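PDB 4OEV: putative peptide ABC-transport system periplasmic peptide-binding protein from Campylobacter jejuni, which binds nickel outside the cytoplasm, here together with oxalate, and probably delivers it to an ABC-type importer. Local coordinates for residues 3-9 and 489-494; 160-164 and 187-192. All blocks are in the same frame, centred on the assembly; numbering follows the deposited sequence.

Contact 1: 3-9 and 489-494; sequences PKDTLII and VYEWSK
The two chain termini meet at the edge of a mixed four-stranded sheet, the C-terminal tail 489-494 packing on its first strand, polar ends outside and L7, I9, V489 and W492 buried. A type I turn from P3 to T6 leads into extended residues 6-9; V489 to E491 make a 3-10 turn, then the tail runs extended. CA atoms of K4 and K494 lie 5.6 Å apart. K494 (chi1 m, rest t) sends NZ to T6 O (2.7 Å) and weakly to P3 O (3.3 Å), while K4 NZ donates to K494 O and makes a salt bridge, weak as a hydrogen bond, with K494 OXT (both 3.1 Å). A water joins K4 O to K494 N. L7 CD1 meets W492 CB at 3.6 Å and I9 CD1 meets W492 CZ3 at 3.5 Å; V489 CG2 is 4.0 Å from both CD1 atoms. Outside both segments, K494 NZ forms a salt bridge with D213, and strand 6-11 runs parallel to 191-196, whose L192 touches L7 and I9.

Contact 2: 160-164 and 187-192; sequences TGPYK and VKTPRL
Apolar packing supplies most of this contact, which joins the start of strand 163-169, an outer strand of the mixed sheet, to the loop leading into, and the first residues of, strand 191-196; strand 173-178 runs between the two. P162 precedes the extended Y163 and K164, and residues 187-190 curve round the end of the Y163 side chain before R191 and L192 become extended. The backbones come closest at P162 and V187, CA to CA 6.4 Å. Y163, with chi1 -83° and chi2 -77°, reaches across: L192 (chi1 t, chi2 p) places CD2 over one ring face, 3.7 Å from the centroid and 13° off the normal, a CH-pi contact, and L192 CB is 3.6 Å from Y163 CE1. V187 CG1 lies 3.3 Å from Y163 CZ, and V187 CG2 4.0 Å from P162 CB. L32 of helix 30-33 also touches Y163 and L192. Among polar interactions, Y163 OH donates to T189 O at 2.7 Å. A water donates to Y163 OH (2.7 Å) and accepts from T189 N (2.6 Å). The tyrosine thus keeps its ring buried among apolar side chains while its hydroxyl binds T189 O directly and T189 N through a water.

Both contacts engage the same mixed sheet, with centres about 9 Å apart, and both bury several apolar side chains. Contact 1 fastens the outer strand 6-11 to the C-terminal tail, whereas contact 2 spans from the other outer strand, 163-169, to 191-196. Charge marks the exposed end of contact 1, with two lysines and a terminal carboxylate; contact 2 has no salt bridge between its segments and centres on a buried aromatic ring. Each includes one bridging water. They touch directly: L7 N lies 2.8 Å from R191 O, a probable hydrogen bond between neighbouring strands, and W492 O lies 2.9 Å from T189 OG1, probably another, tying the tail to the loop before strand 191-196.

Contact 1: 3-9 and 489-494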
ATOM      1  N   PRO A   3      25.802  14.036 -10.929  1.00 62.90           N
ATOM      2  CA  PRO A   3      27.133  13.531 -10.549  1.00 63.25           C
ATOM      3  C   PRO A   3      27.075  12.037 -10.223  1.00 60.93           C
ATOM      4  O   PRO A   3      26.022  11.506  -9.846  1.00 57.67           O
ATOM      5  CB  PRO A   3      27.496  14.334  -9.296  1.00 66.97           C
ATOM      6  CG  PRO A   3      26.525  15.436  -9.191  1.00 67.12           C
ATOM      7  CD  PRO A   3      25.455  15.290 -10.235  1.00 64.21           C
ATOM      8  N   LYS A   4      28.217  11.380 -10.344  1.00 60.53           N
ATOM      9  CA  LYS A   4      28.322   9.949 -10.123  1.00 63.87           C
ATOM     10  C   LYS A   4      28.048   9.589  -8.647  1.00 62.15           C
ATOM     11  O   LYS A   4      27.673   8.460  -8.331  1.00 62.36           O
ATOM     12  CB  LYS A   4      29.711   9.497 -10.601  1.00 74.23           C
ATOM     13  CG  LYS A   4      29.966   8.001 -10.701  1.00 79.62           C
ATOM     14  CD  LYS A   4      31.461   7.722 -10.920  1.00 85.03           C
ATOM     15  CE  LYS A   4      31.921   6.363 -10.379  1.00 87.26           C
ATOM     16  NZ  LYS A   4      31.769   5.328 -11.468  1.00 86.78           N
ATOM     17  N   ASP A   5      28.187  10.560  -7.750  1.00 59.99           N
ATOM     18  CA  ASP A   5      28.042  10.284  -6.315  1.00 61.09           C
ATOM     19  C   ASP A   5      26.655  10.624  -5.796  1.00 58.30           C
ATOM     20  O   ASP A   5      26.391  10.543  -4.593  1.00 56.14           O
ATOM     21  CB  ASP A   5      29.120  11.046  -5.529  1.00 66.11           C
ATOM     22  CG  ASP A   5      28.831  12.546  -5.400  1.00 69.21           C
ATOM     23  OD1 ASP A   5      27.998  13.105  -6.136  1.00 66.77           O
ATOM     24  OD2 ASP A   5      29.505  13.201  -4.588  1.00 73.86           O
ATOM     25  N   THR A   6      25.757  10.967  -6.718  1.00 55.76           N
ATOM     26  CA  THR A   6      24.401  11.375  -6.378  1.00 54.85           C
ATOM     27  C   THR A   6      23.387  10.481  -7.104  1.00 53.58           C
ATOM     28  O   THR A   6      23.549  10.245  -8.301  1.00 51.11           O
ATOM     29  CB  THR A   6      24.140  12.852  -6.782  1.00 64.61           C
ATOM     30  OG1 THR A   6      25.056  13.726  -6.114  1.00 66.25           O
ATOM     31  CG2 THR A   6      22.713  13.270  -6.479  1.00 63.15           C
ATOM     32  N   LEU A   7      22.384   9.974  -6.368  1.00 51.26           N
ATOM     33  CA  LEU A   7      21.253   9.242  -6.954  1.00 52.76           C
ATOM     34  C   LEU A   7      20.022  10.127  -6.882  1.00 50.28           C
ATOM     35  O   LEU A   7      19.710  10.647  -5.837  1.00 48.42           O
ATOM     36  CB  LEU A   7      20.967   7.942  -6.201  1.00 56.29           C
ATOM     37  CG  LEU A   7      21.783   6.710  -6.609  1.00 62.35           C
ATOM     38  CD1 LEU A   7      21.356   5.468  -5.833  1.00 62.45           C
ATOM     39  CD2 LEU A   7      21.747   6.487  -8.121  1.00 65.75           C
ATOM     40  N   ILE A   8      19.305  10.320  -7.986  1.00 49.09           N
ATOM     41  CA  ILE A   8      18.063  11.076  -7.897  1.00 47.09           C
ATOM     42  C   ILE A   8      16.944  10.192  -8.360  1.00 45.25           C
ATOM     43  O   ILE A   8      16.927   9.762  -9.503  1.00 43.53           O
ATOM     44  CB  ILE A   8      18.084  12.355  -8.727  1.00 45.47           C
ATOM     45  CG1 ILE A   8      19.343  13.162  -8.417  1.00 46.54           C
ATOM     46  CG2 ILE A   8      16.786  13.142  -8.523  1.00 43.72           C
ATOM     47  CD1 ILE A   8      19.338  14.527  -8.954  1.00 47.33           C
ATOM     48  N   ILE A   9      16.022   9.888  -7.455  1.00 46.19           N
ATOM     49  CA  ILE A   9      14.934   8.960  -7.773  1.00 43.24           C
ATOM     50  C   ILE A   9      13.579   9.615  -7.621  1.00 39.93           C
ATOM     51  O   ILE A   9      13.271  10.190  -6.586  1.00 38.71           O
ATOM     52  CB  ILE A   9      14.953   7.722  -6.867  1.00 45.35           C
ATOM     53  CG1 ILE A   9      16.329   7.050  -6.857  1.00 47.20           C
ATOM     54  CG2 ILE A   9      13.832   6.748  -7.223  1.00 44.66           C
ATOM     55  CD1 ILE A   9      16.355   5.861  -5.940  1.00 46.44           C
ATOM     56  N   VAL A 489      18.236   0.273  -2.116  1.00 45.48           N
ATOM     57  CA  VAL A 489      18.871   1.444  -2.718  1.00 46.38           C
ATOM     58  C   VAL A 489      20.298   1.681  -2.180  1.00 46.15           C
ATOM     59  O   VAL A 489      21.153   2.181  -2.902  1.00 44.52           O
ATOM     60  CB  VAL A 489      18.024   2.714  -2.510  1.00 45.01           C
ATOM     61  CG1 VAL A 489      17.930   3.046  -1.028  1.00 46.44           C
ATOM     62  CG2 VAL A 489      18.623   3.874  -3.308  1.00 48.47           C
ATOM     63  N   TYR A 490      20.583   1.262  -0.947  1.00 50.12           N
ATOM     64  CA  TYR A 490      21.925   1.444  -0.418  1.00 48.82           C
ATOM     65  C   TYR A 490      22.981   0.579  -1.124  1.00 50.77           C
ATOM     66  O   TYR A 490      24.169   0.666  -0.801  1.00 53.83           O
ATOM     67  CB  TYR A 490      21.964   1.160   1.115  1.00 51.65           C
ATOM     68  CG  TYR A 490      21.370  -0.175   1.562  1.00 50.43           C
ATOM     69  CD1 TYR A 490      22.143  -1.328   1.593  1.00 53.06           C
ATOM     70  CD2 TYR A 490      20.027  -0.271   1.945  1.00 51.76           C
ATOM     71  CE1 TYR A 490      21.613  -2.542   2.005  1.00 56.23           C
ATOM     72  CE2 TYR A 490      19.484  -1.476   2.364  1.00 52.14           C
ATOM     73  CZ  TYR A 490      20.279  -2.606   2.389  1.00 57.81           C
ATOM     74  OH  TYR A 490      19.746  -3.812   2.791  1.00 61.06           O
ATOM     75  N   GLU A 491      22.560  -0.302  -2.021  1.00 49.91           N
ATOM     76  CA  GLU A 491      23.505  -1.093  -2.805  1.00 51.27           C
ATOM     77  C   GLU A 491      23.629  -0.515  -4.216  1.00 51.04           C
ATOM     78  O   GLU A 491      24.435  -1.004  -5.009  1.00 50.54           O
ATOM     79  CB  GLU A 491      23.070  -2.562  -2.874  1.00 50.42           C
ATOM     80  CG  GLU A 491      22.886  -3.202  -1.518  1.00 54.57           C
ATOM     81  CD  GLU A 491      22.592  -4.695  -1.599  1.00 58.89           C
ATOM     82  OE1 GLU A 491      21.832  -5.105  -2.496  1.00 56.12           O
ATOM     83  OE2 GLU A 491      23.093  -5.468  -0.756  1.00 62.03           O
ATOM     84  N   TRP A 492      22.836   0.511  -4.531  1.00 48.30           N
ATOM     85  CA  TRP A 492      22.857   1.069  -5.902  1.00 48.00           C
ATOM     86  C   TRP A 492      24.049   1.988  -6.071  1.00 49.66           C
ATOM     87  O   TRP A 492      24.433   2.669  -5.121  1.00 53.55           O
ATOM     88  CB  TRP A 492      21.584   1.860  -6.226  1.00 45.23           C
ATOM     89  CG  TRP A 492      20.281   1.127  -6.160  1.00 46.47           C
ATOM     90  CD1 TRP A 492      20.059  -0.120  -5.667  1.00 47.46           C
ATOM     91  CD2 TRP A 492      19.002   1.604  -6.634  1.00 46.37           C
ATOM     92  NE1 TRP A 492      18.717  -0.443  -5.779  1.00 46.86           N
ATOM     93  CE2 TRP A 492      18.056   0.595  -6.374  1.00 45.27           C
ATOM     94  CE3 TRP A 492      18.574   2.785  -7.262  1.00 47.59           C
ATOM     95  CZ2 TRP A 492      16.695   0.732  -6.700  1.00 42.92           C
ATOM     96  CZ3 TRP A 492      17.228   2.921  -7.589  1.00 46.07           C
ATOM     97  CH2 TRP A 492      16.305   1.898  -7.303  1.00 42.50           C
ATOM     98  N   SER A 493      24.641   2.016  -7.270  1.00 49.27           N
ATOM     99  CA  SER A 493      25.741   2.927  -7.547  1.00 52.41           C
ATOM    100  C   SER A 493      25.934   3.194  -9.042  1.00 55.11           C
ATOM    101  O   SER A 493      25.381   2.499  -9.902  1.00 56.05           O
ATOM    102  CB  SER A 493      27.065   2.394  -6.984  1.00 54.59           C
ATOM    103  OG  SER A 493      27.455   1.228  -7.682  1.00 53.87           O
ATOM    104  N   LYS A 494      26.716   4.228  -9.332  1.00 55.80           N
ATOM    105  CA  LYS A 494      27.075   4.565 -10.706  1.00 58.73           C
ATOM    106  C   LYS A 494      28.550   4.320 -10.914  1.00 63.28           C
ATOM    107  O   LYS A 494      29.322   4.329  -9.936  1.00 62.86           O
ATOM    108  CB  LYS A 494      26.723   6.004 -11.014  1.00 58.80           C
ATOM    109  CG  LYS A 494      25.240   6.260 -10.962  1.00 58.80           C
ATOM    110  CD  LYS A 494      25.021   7.718 -10.677  1.00 58.81           C
ATOM    111  CE  LYS A 494      23.648   8.160 -11.050  1.00 52.06           C
ATOM    112  NZ  LYS A 494      23.588   9.643 -10.959  1.00 51.14           N
ATOM    113  OXT LYS A 494      28.954   4.068 -12.055  1.00 65.38           O
TER
HETATM  114  O   HOH W   1      27.339   5.605  -6.954  1.00 56.89           O

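Contact 2: 160-164 and 187-192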
ATOM      1  N   THR A 160      17.899   4.865  12.524  1.00 51.11           N
ATOM      2  CA  THR A 160      19.019   3.931  12.487  1.00 52.20           C
ATOM      3  C   THR A 160      19.274   3.497  11.026  1.00 51.37           C
ATOM      4  O   THR A 160      20.164   2.691  10.786  1.00 52.15           O
ATOM      5  CB  THR A 160      18.768   2.664  13.316  1.00 52.21           C
ATOM      6  OG1 THR A 160      17.464   2.182  12.977  1.00 50.26           O
ATOM      7  CG2 THR A 160      18.814   2.928  14.867  1.00 53.52           C
ATOM      8  N   GLY A 161      18.512   4.044  10.069  1.00 51.03           N
ATOM      9  CA  GLY A 161      18.546   3.580   8.674  1.00 48.95           C
ATOM     10  C   GLY A 161      19.826   3.870   7.863  1.00 50.11           C
ATOM     11  O   GLY A 161      20.804   4.387   8.419  1.00 51.82           O
ATOM     12  N   PRO A 162      19.860   3.466   6.560  1.00 49.29           N
ATOM     13  CA  PRO A 162      21.075   3.666   5.727  1.00 50.40           C
ATOM     14  C   PRO A 162      21.359   5.118   5.332  1.00 50.94           C
ATOM     15  O   PRO A 162      22.464   5.470   4.896  1.00 55.67           O
ATOM     16  CB  PRO A 162      20.790   2.841   4.467  1.00 49.19           C
ATOM     17  CG  PRO A 162      19.204   2.777   4.379  1.00 47.18           C
ATOM     18  CD  PRO A 162      18.845   2.633   5.881  1.00 56.51           C
ATOM     19  N   TYR A 163      20.369   5.972   5.494  1.00 51.10           N
ATOM     20  CA  TYR A 163      20.485   7.334   5.019  1.00 53.16           C
ATOM     21  C   TYR A 163      20.106   8.373   6.069  1.00 55.95           C
ATOM     22  O   TYR A 163      19.047   8.280   6.710  1.00 58.03           O
ATOM     23  CB  TYR A 163      19.621   7.512   3.762  1.00 51.88           C
ATOM     24  CG  TYR A 163      20.344   7.050   2.520  1.00 54.21           C
ATOM     25  CD1 TYR A 163      21.325   7.854   1.953  1.00 55.94           C
ATOM     26  CD2 TYR A 163      20.070   5.820   1.918  1.00 50.39           C
ATOM     27  CE1 TYR A 163      22.021   7.461   0.832  1.00 54.58           C
ATOM     28  CE2 TYR A 163      20.789   5.411   0.771  1.00 49.17           C
ATOM     29  CZ  TYR A 163      21.758   6.250   0.244  1.00 51.95           C
ATOM     30  OH  TYR A 163      22.525   5.926  -0.876  1.00 56.75           O
ATOM     31  N   LYS A 164      20.937   9.399   6.184  1.00 56.86           N
ATOM     32  CA  LYS A 164      20.728  10.471   7.151  1.00 57.38           C
ATOM     33  C   LYS A 164      19.979  11.580   6.446  1.00 56.43           C
ATOM     34  O   LYS A 164      20.259  11.858   5.268  1.00 52.71           O
ATOM     35  CB  LYS A 164      22.076  10.989   7.731  1.00 56.84           C
ATOM     36  CG  LYS A 164      22.840  10.013   8.606  1.00 57.19           C
ATOM     37  CD  LYS A 164      24.164  10.646   9.145  1.00 59.50           C
ATOM     38  CE  LYS A 164      24.796   9.805  10.262  1.00 66.59           C
ATOM     39  NZ  LYS A 164      26.007  10.437  10.907  1.00 63.25           N
ATOM     40  N   VAL A 187      26.863   2.045   2.730  1.00 59.70           N
ATOM     41  CA  VAL A 187      25.977   2.678   1.748  1.00 54.69           C
ATOM     42  C   VAL A 187      26.863   3.134   0.560  1.00 55.48           C
ATOM     43  O   VAL A 187      27.906   3.778   0.760  1.00 57.20           O
ATOM     44  CB  VAL A 187      25.230   3.868   2.375  1.00 54.21           C
ATOM     45  CG1 VAL A 187      24.095   4.314   1.484  1.00 56.64           C
ATOM     46  CG2 VAL A 187      24.664   3.480   3.771  1.00 56.15           C
ATOM     47  N   LYS A 188      26.506   2.731  -0.660  1.00 54.77           N
ATOM     48  CA  LYS A 188      27.432   2.916  -1.771  1.00 59.43           C
ATOM     49  C   LYS A 188      27.438   4.323  -2.358  1.00 61.41           C
ATOM     50  O   LYS A 188      28.515   4.911  -2.569  1.00 63.17           O
ATOM     51  CB  LYS A 188      27.154   1.886  -2.851  1.00 61.27           C
ATOM     52  CG  LYS A 188      27.450   0.482  -2.396  1.00 66.99           C
ATOM     53  CD  LYS A 188      27.922  -0.356  -3.556  1.00 74.67           C
ATOM     54  CE  LYS A 188      27.640  -1.826  -3.323  1.00 79.63           C
ATOM     55  NZ  LYS A 188      27.904  -2.595  -4.570  1.00 81.41           N
ATOM     56  N   THR A 189      26.255   4.880  -2.599  1.00 57.70           N
ATOM     57  CA  THR A 189      26.170   6.227  -3.132  1.00 58.08           C
ATOM     58  C   THR A 189      25.934   7.194  -1.999  1.00 60.32           C
ATOM     59  O   THR A 189      24.926   7.110  -1.297  1.00 63.46           O
ATOM     60  CB  THR A 189      25.059   6.318  -4.186  1.00 56.55           C
ATOM     61  OG1 THR A 189      25.367   5.376  -5.214  1.00 54.18           O
ATOM     62  CG2 THR A 189      24.966   7.710  -4.795  1.00 57.87           C
ATOM     63  N   PRO A 190      26.888   8.112  -1.798  1.00 60.29           N
ATOM     64  CA  PRO A 190      26.890   9.024  -0.649  1.00 61.98           C
ATOM     65  C   PRO A 190      25.684   9.968  -0.642  1.00 59.88           C
ATOM     66  O   PRO A 190      25.205  10.321   0.430  1.00 59.73           O
ATOM     67  CB  PRO A 190      28.206   9.792  -0.808  1.00 63.80           C
ATOM     68  CG  PRO A 190      28.564   9.662  -2.215  1.00 64.11           C
ATOM     69  CD  PRO A 190      28.046   8.338  -2.677  1.00 62.57           C
ATOM     70  N   ARG A 191      25.216  10.386  -1.810  1.00 60.18           N
ATOM     71  CA  ARG A 191      24.137  11.364  -1.867  1.00 61.27           C
ATOM     72  C   ARG A 191      22.886  10.798  -2.542  1.00 56.56           C
ATOM     73  O   ARG A 191      22.963  10.226  -3.638  1.00 57.72           O
ATOM     74  CB  ARG A 191      24.645  12.604  -2.604  1.00 67.25           C
ATOM     75  CG  ARG A 191      23.817  13.853  -2.434  1.00 70.77           C
ATOM     76  CD  ARG A 191      24.693  15.124  -2.525  1.00 77.10           C
ATOM     77  NE  ARG A 191      23.836  16.309  -2.570  1.00 79.02           N
ATOM     78  CZ  ARG A 191      23.406  16.882  -3.689  1.00 79.66           C
ATOM     79  NH1 ARG A 191      22.610  17.945  -3.637  1.00 79.62           N
ATOM     80  NH2 ARG A 191      23.773  16.393  -4.866  1.00 80.92           N
ATOM     81  N   LEU A 192      21.727  10.981  -1.901  1.00 53.00           N
ATOM     82  CA  LEU A 192      20.460  10.460  -2.413  1.00 51.51           C
ATOM     83  C   LEU A 192      19.332  11.474  -2.303  1.00 51.28           C
ATOM     84  O   LEU A 192      19.072  12.021  -1.241  1.00 50.28           O
ATOM     85  CB  LEU A 192      20.067   9.163  -1.684  1.00 50.94           C
ATOM     86  CG  LEU A 192      18.651   8.614  -1.937  1.00 51.04           C
ATOM     87  CD1 LEU A 192      18.419   8.246  -3.417  1.00 48.77           C
ATOM     88  CD2 LEU A 192      18.346   7.434  -1.027  1.00 49.74           C
TER
HETATM   89  O   HOH W   2      23.747   4.062  -2.469  1.00 40.46           O